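Side-chain contact in pectate lyase (Pectobacterium carotovorum, PDB 4U49), which probably cleaves polygalacturonate and highly methylated pectins alike by calcium-dependent elimination, acting within the chain: residues Ala34-Trp39 with Thr245-His250. Numbering follows the deposited sequence.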
loop_
_atom_site.group_PDB
_atom_site.type_symbol
_atom_site.label_atom_id
_atom_site.label_comp_id
_atom_site.label_asym_id
_atom_site.label_seq_id
_atom_site.Cartn_x
_atom_site.Cartn_y
_atom_site.Cartn_z
ATOM N N ALA A 34 7.011 -16.521 -0.367
ATOM C CA ALA A 34 6.473 -16.056 -1.637
ATOM C C ALA A 34 7.433 -15.055 -2.259
ATOM O O ALA A 34 8.318 -14.539 -1.580
ATOM C CB ALA A 34 5.103 -15.427 -1.442
ATOM N N THR A 35 7.264 -14.786 -3.549
ATOM C CA THR A 35 8.014 -13.710 -4.187
ATOM C C THR A 35 7.045 -12.669 -4.738
ATOM O O THR A 35 6.220 -12.967 -5.603
ATOM C CB THR A 35 8.930 -14.232 -5.312
ATOM O OG1 THR A 35 9.947 -15.073 -4.748
ATOM C CG2 THR A 35 9.598 -13.069 -6.037
ATOM N N TYR A 36 7.138 -11.455 -4.208
ATOM C CA TYR A 36 6.247 -10.375 -4.605
ATOM C C TYR A 36 6.909 -9.475 -5.629
ATOM O O TYR A 36 8.029 -9.011 -5.427
ATOM C CB TYR A 36 5.818 -9.555 -3.388
ATOM C CG TYR A 36 5.122 -10.383 -2.338
ATOM C CD1 TYR A 36 3.774 -10.692 -2.457
ATOM C CD2 TYR A 36 5.816 -10.870 -1.237
ATOM C CE1 TYR A 36 3.132 -11.457 -1.507
ATOM C CE2 TYR A 36 5.181 -11.638 -0.280
ATOM C CZ TYR A 36 3.839 -11.928 -0.420
ATOM O OH TYR A 36 3.193 -12.690 0.527
ATOM N N LEU A 37 6.209 -9.246 -6.732
ATOM C CA LEU A 37 6.664 -8.314 -7.754
ATOM C C LEU A 37 5.903 -7.008 -7.600
ATOM O O LEU A 37 4.713 -7.013 -7.317
ATOM C CB LEU A 37 6.455 -8.888 -9.158
ATOM C CG LEU A 37 7.490 -9.863 -9.726
ATOM C CD1 LEU A 37 7.654 -11.102 -8.858
ATOM C CD2 LEU A 37 7.102 -10.250 -11.148
ATOM N N SER A 38 6.595 -5.891 -7.775
ATOM C CA SER A 38 5.947 -4.590 -7.742
ATOM C C SER A 38 6.637 -3.682 -8.744
ATOM O O SER A 38 7.862 -3.703 -8.865
ATOM C CB SER A 38 5.998 -3.992 -6.332
ATOM O OG SER A 38 5.337 -2.741 -6.282
ATOM N N TRP A 39 5.865 -2.885 -9.471
ATOM C CA TRP A 39 6.470 -2.043 -10.492
ATOM C C TRP A 39 5.745 -0.727 -10.706
ATOM O O TRP A 39 4.584 -0.571 -10.340
ATOM C CB TRP A 39 6.564 -2.806 -11.822
ATOM C CG TRP A 39 5.248 -3.264 -12.402
ATOM C CD1 TRP A 39 4.480 -2.604 -13.323
ATOM C CD2 TRP A 39 4.566 -4.500 -12.127
ATOM N NE1 TRP A 39 3.359 -3.345 -13.626
ATOM C CE2 TRP A 39 3.388 -4.504 -12.903
ATOM C CE3 TRP A 39 4.833 -5.586 -11.288
ATOM C CZ2 TRP A 39 2.481 -5.566 -12.866
ATOM C CZ3 TRP A 39 3.929 -6.639 -11.259
ATOM C CH2 TRP A 39 2.771 -6.621 -12.045
ATOM N N THR A 245 -0.122 -4.502 -2.022
ATOM C CA THR A 245 -0.175 -5.808 -1.368
ATOM C C THR A 245 0.432 -5.816 0.033
ATOM O O THR A 245 1.566 -5.383 0.239
ATOM C CB THR A 245 0.540 -6.884 -2.220
ATOM O OG1 THR A 245 -0.141 -7.037 -3.471
ATOM C CG2 THR A 245 0.560 -8.229 -1.494
ATOM N N LEU A 246 -0.339 -6.323 0.989
ATOM C CA LEU A 246 0.141 -6.525 2.351
ATOM C C LEU A 246 0.607 -7.964 2.527
ATOM O O LEU A 246 -0.093 -8.898 2.142
ATOM C CB LEU A 246 -0.957 -6.205 3.370
ATOM C CG LEU A 246 -1.509 -4.779 3.422
ATOM C CD1 LEU A 246 -2.587 -4.673 4.497
ATOM C CD2 LEU A 246 -0.398 -3.779 3.687
ATOM N N THR A 247 1.788 -8.144 3.105
ATOM C CA THR A 247 2.279 -9.483 3.402
ATOM C C THR A 247 2.716 -9.580 4.861
ATOM O O THR A 247 3.019 -8.571 5.501
ATOM C CB THR A 247 3.448 -9.884 2.477
ATOM O OG1 THR A 247 3.848 -11.229 2.767
ATOM C CG2 THR A 247 4.633 -8.957 2.668
ATOM N N GLY A 248 2.740 -10.801 5.383
ATOM C CA GLY A 248 3.060 -11.026 6.779
ATOM C C GLY A 248 1.822 -10.977 7.653
ATOM O O GLY A 248 0.736 -11.382 7.237
ATOM N N GLN A 249 1.984 -10.473 8.871
ATOM C CA GLN A 249 0.883 -10.406 9.821
ATOM C C GLN A 249 0.592 -8.954 10.187
ATOM O O GLN A 249 1.446 -8.258 10.737
ATOM C CB GLN A 249 1.201 -11.231 11.071
ATOM C CG GLN A 249 1.387 -12.724 10.810
ATOM C CD GLN A 249 2.714 -13.049 10.145
ATOM O OE1 GLN A 249 3.738 -12.435 10.447
ATOM N NE2 GLN A 249 2.697 -14.006 9.223
ATOM N N HIS A 250 -0.618 -8.505 9.867
ATOM C CA HIS A 250 -0.993 -7.103 10.031
ATOM C C HIS A 250 -2.081 -6.892 11.080
ATOM O O HIS A 250 -2.758 -7.835 11.492
ATOM C CB HIS A 250 -1.462 -6.529 8.690
ATOM C CG HIS A 250 -0.356 -6.323 7.704
ATOM N ND1 HIS A 250 0.246 -5.099 7.510
ATOM C CD2 HIS A 250 0.262 -7.185 6.862
ATOM C CE1 HIS A 250 1.186 -5.215 6.590
ATOM N NE2 HIS A 250 1.218 -6.471 6.182
#
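Strand 34-39 and the segment Thr245-His250, which starts as a strand, approach each other without pairing: their nearest CA atoms, those of Tyr36 and Thr245, stay 8.5 Å apart, and side chains bridge the gap. Tyr36 reaches across from one strand, while Thr245 and Thr247, two residues apart on the other, point their CB atoms toward it. With CG of Tyr36 anti to its carbonyl carbon (chi1 -58°), the ring reaches to both threonines, crossing Thr245 at about a right angle and meeting Thr247 at a slant. Tyr36 OH donates a hydrogen bond to Thr247 OG1 at 2.8 Å, and the Tyr36 ring atom CE2 also lies 4.0 Å from Thr247 CG2. Thr245 offers a methyl instead, its CG2 lying 4.1 Å from Tyr36 CE1. Here two folds meet: 34-41 is the middle strand of a three-stranded antiparallel sheet in the N-terminal region, whereas 244-247 belongs to the parallel beta-helix of the polysaccharide lyase 3 family, running alongside 213-216 and 274-277. Buried polar ends are tied into both: Tyr36 OH also bonds to Asn277 ND2 and Thr247 OG1 to Asp32 OD1, while Thr245 OG1 bonds to Asn243 O and Thr74 OG1. Beyond Thr247 the chain changes direction at Gly248, and the His250 ring folds back so that NE2 donates to Thr247 O at 2.8 Å, from above the carbonyl plane. Next to it in the chain, Gln249 O accepts a bond from ND2 of Asn216, which binds calcium in a crystal structure of this protein, although no calcium is bound here.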